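Local coordinates for protein seryl-tRNA synthetase, cytoplasmic (Candida albicans, PDB 3QO8) that catalyses the two-step attachment of serine to tRNA(Ser), activating serine with ATP to seryl-adenylate and then transferring it to the acceptor end of the tRNA, at residues Phe316-Tyr327 and Leu401-Thr411. Numbering follows the deposited sequence. Where two conformers were deposited one is given.
Sequences FDRMIGCSEEFY and LNSTLSATERT. With SSA (5'-O-(N-(L-seryl)-sulfamoyl)adenosine), chain B.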
loop_
_atom_site.group_PDB
_atom_site.type_symbol
_atom_site.label_atom_id
_atom_site.label_comp_id
_atom_site.label_asym_id
_atom_site.label_seq_id
_atom_site.Cartn_x
_atom_site.Cartn_y
_atom_site.Cartn_z
ATOM N N PHE A 316 3.768 28.516 -7.971
ATOM C CA PHE A 316 3.199 28.322 -6.629
ATOM C C PHE A 316 1.780 28.898 -6.574
ATOM O O PHE A 316 0.857 28.261 -6.057
ATOM C CB PHE A 316 4.104 29.001 -5.581
ATOM C CG PHE A 316 3.567 28.963 -4.165
ATOM C CD1 PHE A 316 3.907 27.937 -3.306
ATOM C CD2 PHE A 316 2.757 29.989 -3.685
ATOM C CE1 PHE A 316 3.434 27.908 -1.991
ATOM C CE2 PHE A 316 2.267 29.966 -2.367
ATOM C CZ PHE A 316 2.613 28.931 -1.522
ATOM N N ASP A 317 1.606 30.109 -7.105
ATOM C CA ASP A 317 0.276 30.732 -7.130
ATOM C C ASP A 317 -0.698 29.921 -7.994
ATOM O O ASP A 317 -1.868 29.733 -7.636
ATOM C CB ASP A 317 0.346 32.179 -7.621
ATOM C CG ASP A 317 0.970 33.116 -6.599
ATOM O OD1 ASP A 317 0.935 32.808 -5.390
ATOM O OD2 ASP A 317 1.493 34.168 -7.008
ATOM N N ARG A 318 -0.210 29.431 -9.128
ATOM C CA ARG A 318 -1.005 28.603 -10.027
ATOM C C ARG A 318 -1.478 27.324 -9.329
ATOM O O ARG A 318 -2.620 26.893 -9.486
ATOM C CB ARG A 318 -0.159 28.258 -11.251
ATOM C CG ARG A 318 -0.927 27.766 -12.459
ATOM C CD ARG A 318 -0.071 27.887 -13.721
ATOM N NE ARG A 318 0.145 29.281 -14.103
ATOM C CZ ARG A 318 1.335 29.844 -14.300
ATOM N NH1 ARG A 318 2.454 29.142 -14.154
ATOM N NH2 ARG A 318 1.406 31.121 -14.647
ATOM N N MET A 319 -0.581 26.712 -8.562
ATOM C CA MET A 319 -0.887 25.443 -7.908
ATOM C C MET A 319 -1.904 25.576 -6.767
ATOM O O MET A 319 -2.825 24.760 -6.661
ATOM C CB MET A 319 0.392 24.766 -7.403
ATOM C CG MET A 319 1.326 24.347 -8.532
ATOM S SD MET A 319 2.963 23.903 -7.949
ATOM C CE MET A 319 2.610 22.378 -7.056
ATOM N N ILE A 320 -1.744 26.579 -5.908
ATOM C CA ILE A 320 -2.732 26.756 -4.839
ATOM C C ILE A 320 -4.056 27.154 -5.488
ATOM O O ILE A 320 -5.132 26.766 -5.025
ATOM C CB ILE A 320 -2.274 27.767 -3.736
ATOM C CG1 ILE A 320 -3.256 27.751 -2.551
ATOM C CG2 ILE A 320 -2.089 29.172 -4.307
ATOM C CD1 ILE A 320 -3.279 26.379 -1.839
ATOM N N GLY A 321 -3.969 27.891 -6.591
ATOM C CA GLY A 321 -5.162 28.284 -7.327
ATOM C C GLY A 321 -5.895 27.058 -7.863
ATOM O O GLY A 321 -7.130 26.973 -7.817
ATOM N N CYS A 322 -5.136 26.100 -8.376
ATOM C CA CYS A 322 -5.718 24.832 -8.833
ATOM C C CYS A 322 -6.473 24.115 -7.711
ATOM O O CYS A 322 -7.573 23.606 -7.919
ATOM C CB CYS A 322 -4.644 23.882 -9.402
ATOM S SG CYS A 322 -4.174 24.225 -11.108
ATOM N N SER A 323 -5.869 24.034 -6.533
ATOM C CA SER A 323 -6.552 23.394 -5.406
ATOM C C SER A 323 -7.800 24.176 -4.971
ATOM O O SER A 323 -8.841 23.593 -4.638
ATOM C CB SER A 323 -5.584 23.211 -4.243
ATOM O OG SER A 323 -4.567 22.274 -4.595
ATOM N N GLU A 324 -7.702 25.503 -4.957
ATOM C CA GLU A 324 -8.872 26.308 -4.608
ATOM C C GLU A 324 -10.024 26.020 -5.569
ATOM O O GLU A 324 -11.166 25.802 -5.156
ATOM C CB GLU A 324 -8.524 27.789 -4.646
ATOM C CG GLU A 324 -7.540 28.205 -3.572
ATOM C CD GLU A 324 -7.320 29.705 -3.574
ATOM O OE1 GLU A 324 -8.265 30.450 -3.221
ATOM O OE2 GLU A 324 -6.212 30.135 -3.935
ATOM N N GLU A 325 -9.720 26.022 -6.860
ATOM C CA GLU A 325 -10.734 25.746 -7.863
ATOM C C GLU A 325 -11.363 24.375 -7.621
ATOM O O GLU A 325 -12.582 24.207 -7.713
ATOM C CB GLU A 325 -10.140 25.835 -9.272
ATOM C CG GLU A 325 -11.159 25.626 -10.375
ATOM C CD GLU A 325 -10.532 25.576 -11.775
ATOM O OE1 GLU A 325 -9.314 25.842 -11.910
ATOM O OE2 GLU A 325 -11.265 25.257 -12.736
ATOM N N PHE A 326 -10.533 23.389 -7.303
ATOM C CA PHE A 326 -11.032 22.056 -6.985
ATOM C C PHE A 326 -12.043 22.092 -5.822
ATOM O O PHE A 326 -13.136 21.525 -5.932
ATOM C CB PHE A 326 -9.857 21.113 -6.676
ATOM C CG PHE A 326 -10.267 19.670 -6.424
ATOM C CD1 PHE A 326 -10.504 18.801 -7.477
ATOM C CD2 PHE A 326 -10.411 19.196 -5.125
ATOM C CE1 PHE A 326 -10.868 17.476 -7.246
ATOM C CE2 PHE A 326 -10.784 17.878 -4.882
ATOM C CZ PHE A 326 -11.019 17.018 -5.944
ATOM N N TYR A 327 -11.696 22.751 -4.712
ATOM C CA TYR A 327 -12.626 22.800 -3.573
ATOM C C TYR A 327 -13.853 23.653 -3.850
ATOM O O TYR A 327 -14.959 23.354 -3.382
ATOM C CB TYR A 327 -11.910 23.163 -2.257
ATOM C CG TYR A 327 -11.019 22.010 -1.918
ATOM C CD1 TYR A 327 -11.541 20.874 -1.328
ATOM C CD2 TYR A 327 -9.685 22.003 -2.294
ATOM C CE1 TYR A 327 -10.744 19.766 -1.079
ATOM C CE2 TYR A 327 -8.879 20.896 -2.047
ATOM C CZ TYR A 327 -9.418 19.786 -1.443
ATOM O OH TYR A 327 -8.629 18.673 -1.211
ATOM N N LEU A 401 8.024 22.042 -6.644
ATOM C CA LEU A 401 6.898 22.455 -5.832
ATOM C C LEU A 401 5.984 21.265 -5.692
ATOM O O LEU A 401 5.925 20.410 -6.582
ATOM C CB LEU A 401 6.139 23.581 -6.523
ATOM C CG LEU A 401 6.922 24.853 -6.862
ATOM C CD1 LEU A 401 7.332 24.845 -8.327
ATOM C CD2 LEU A 401 6.050 26.080 -6.560
ATOM N N ASN A 402 5.270 21.199 -4.577
ATOM C CA ASN A 402 4.283 20.156 -4.405
ATOM C C ASN A 402 3.079 20.735 -3.696
ATOM O O ASN A 402 3.214 21.645 -2.866
ATOM C CB ASN A 402 4.864 18.965 -3.632
ATOM C CG ASN A 402 5.127 19.284 -2.165
ATOM O OD1 ASN A 402 4.238 19.142 -1.311
ATOM N ND2 ASN A 402 6.354 19.707 -1.860
ATOM N N SER A 403 1.899 20.238 -4.049
ATOM C CA SER A 403 0.681 20.663 -3.375
ATOM C C SER A 403 -0.346 19.547 -3.375
ATOM O O SER A 403 -0.578 18.902 -4.396
ATOM C CB SER A 403 0.102 21.923 -4.027
ATOM O OG SER A 403 -1.178 22.239 -3.484
ATOM N N THR A 404 -0.964 19.310 -2.226
ATOM C CA THR A 404 -2.099 18.414 -2.202
ATOM C C THR A 404 -3.122 18.904 -3.224
ATOM O O THR A 404 -3.359 20.100 -3.327
ATOM C CB THR A 404 -2.782 18.436 -0.835
ATOM O OG1 THR A 404 -1.793 18.342 0.200
ATOM C CG2 THR A 404 -3.789 17.294 -0.725
ATOM N N LEU A 405 -3.718 17.996 -3.989
ATOM C CA LEU A 405 -4.982 18.333 -4.628
ATOM C C LEU A 405 -6.092 17.823 -3.715
ATOM O O LEU A 405 -6.854 18.607 -3.171
ATOM C CB LEU A 405 -5.128 17.743 -6.039
ATOM C CG LEU A 405 -6.481 18.167 -6.635
ATOM C CD1 LEU A 405 -6.453 19.631 -7.101
ATOM C CD2 LEU A 405 -6.943 17.262 -7.751
ATOM N N SER A 406 -6.166 16.507 -3.526
ATOM C CA SER A 406 -7.117 15.943 -2.566
ATOM C C SER A 406 -6.573 14.718 -1.855
ATOM O O SER A 406 -6.248 13.722 -2.499
ATOM C CB SER A 406 -8.447 15.588 -3.235
ATOM O OG SER A 406 -9.347 14.990 -2.300
ATOM N N ALA A 407 -6.447 14.812 -0.533
ATOM C CA ALA A 407 -6.288 13.633 0.303
ATOM C C ALA A 407 -7.701 13.096 0.459
ATOM O O ALA A 407 -8.545 13.728 1.090
ATOM C CB ALA A 407 -5.702 14.011 1.644
ATOM N N THR A 408 -7.988 11.953 -0.156
ATOM C CA THR A 408 -9.384 11.638 -0.445
ATOM C C THR A 408 -10.231 11.286 0.791
ATOM O O THR A 408 -11.375 11.738 0.912
ATOM C CB THR A 408 -9.512 10.542 -1.542
ATOM O OG1 THR A 408 -8.865 9.347 -1.096
ATOM C CG2 THR A 408 -8.819 11.006 -2.848
ATOM N N GLU A 409 -9.701 10.466 1.687
ATOM C CA GLU A 409 -10.475 10.106 2.876
ATOM C C GLU A 409 -10.794 11.371 3.703
ATOM O O GLU A 409 -11.920 11.539 4.180
ATOM C CB GLU A 409 -9.750 9.066 3.735
ATOM C CG GLU A 409 -9.940 7.590 3.232
ATOM C CD GLU A 409 -8.964 7.177 2.129
ATOM O OE1 GLU A 409 -8.127 7.999 1.719
ATOM O OE2 GLU A 409 -9.048 6.014 1.658
ATOM N N ARG A 410 -9.814 12.256 3.872
ATOM C CA ARG A 410 -10.070 13.483 4.642
ATOM C C ARG A 410 -11.019 14.425 3.901
ATOM O O ARG A 410 -11.880 15.077 4.507
ATOM C CB ARG A 410 -8.779 14.210 5.046
ATOM C CG ARG A 410 -9.067 15.404 5.975
ATOM C CD ARG A 410 -7.796 16.094 6.485
ATOM N NE ARG A 410 -7.046 15.208 7.368
ATOM C CZ ARG A 410 -5.984 15.590 8.064
ATOM N NH1 ARG A 410 -5.567 16.855 7.998
ATOM N NH2 ARG A 410 -5.358 14.713 8.839
ATOM N N THR A 411 -10.886 14.483 2.579
ATOM C CA THR A 411 -11.827 15.250 1.778
ATOM C C THR A 411 -13.246 14.690 1.906
ATOM O O THR A 411 -14.203 15.438 1.945
ATOM C CB THR A 411 -11.398 15.309 0.298
ATOM O OG1 THR A 411 -10.182 16.059 0.212
ATOM C CG2 THR A 411 -12.462 15.996 -0.548
HETATM N N10 SSA B . 3.221 16.171 -0.444
HETATM C CA SSA B . 2.656 17.173 0.457
HETATM C CB SSA B . 1.488 17.888 -0.221
HETATM O OG SSA B . 0.362 16.997 -0.356
HETATM C C9 SSA B . 2.195 16.529 1.734
HETATM O O9 SSA B . 2.210 15.313 1.880
HETATM N N8 SSA B . 1.767 17.356 2.683
HETATM S S1 SSA B . 0.962 16.860 3.976
HETATM O O1S SSA B . 1.775 16.122 4.899
HETATM O O2S SSA B . 0.404 18.001 4.622
HETATM O "O5'" SSA B . -0.223 15.979 3.535
HETATM C "C5'" SSA B . -1.146 16.430 2.558
HETATM C "C4'" SSA B . -2.573 16.178 3.055
HETATM O "O4'" SSA B . -2.841 14.796 3.319
HETATM C "C3'" SSA B . -2.898 16.872 4.359
HETATM O "O3'" SSA B . -3.161 18.263 4.121
HETATM C "C2'" SSA B . -4.125 16.085 4.805
HETATM O "O2'" SSA B . -5.294 16.529 4.089
HETATM C "C1'" SSA B . -3.811 14.660 4.349
HETATM N N9 SSA B . -3.239 13.879 5.465
HETATM C C8 SSA B . -2.037 14.048 6.039
HETATM N N7 SSA B . -1.902 13.142 7.032
HETATM C C5 SSA B . -3.028 12.406 7.060
HETATM C C6 SSA B . -3.449 11.345 7.839
HETATM N N6 SSA B . -2.632 10.878 8.808
HETATM N N1 SSA B . -4.666 10.799 7.616
HETATM C C2 SSA B . -5.462 11.278 6.652
HETATM N N3 SSA B . -5.075 12.298 5.875
HETATM C C4 SSA B . -3.871 12.880 6.075
HETATM O O HOH W 1 -7.558 17.073 0.790
#
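The carbonyl oxygen of Thr-404 is gripped by two serine hydroxyls: Ser-323 OG donates to Thr-404 O at 2.8 Å, in the carbonyl plane, while Ser-403 OG reaches it from above that plane at 3.1 Å. Serine suits Ser-323's place, being short enough to let helix and strand close together. A turn further on, Tyr-327 OH spans a longer gap and donates to Leu-405 O at 2.6 Å, on a lone pair. The same hydroxyl accepts from a water that takes the N-H of Ala-407, the N-cap of helix 408-419. Beside these bonds, Leu-405 CD2 lies over one face of the Phe-326 ring, 4.2 Å from its centroid, a CH-pi contact; Phe-326 CG, anti to the backbone N (chi1 -176°), turns that face to the methyl. At the other end Met-319 SD packs on Leu-401 CB at 3.5 Å, its chain bending at chi3 to bring CE to the Ser-403 backbone. Thr-404 OG1 donates to the seryl hydroxyl of the bound adenylate analogue. Helix 312-329, packed on the class II sheet where Ser-403 faces it and Asn-402 points away, thus probably helps position the serine-binding strand through the carbonyls of Thr-404 and, at the corner after it, Leu-405.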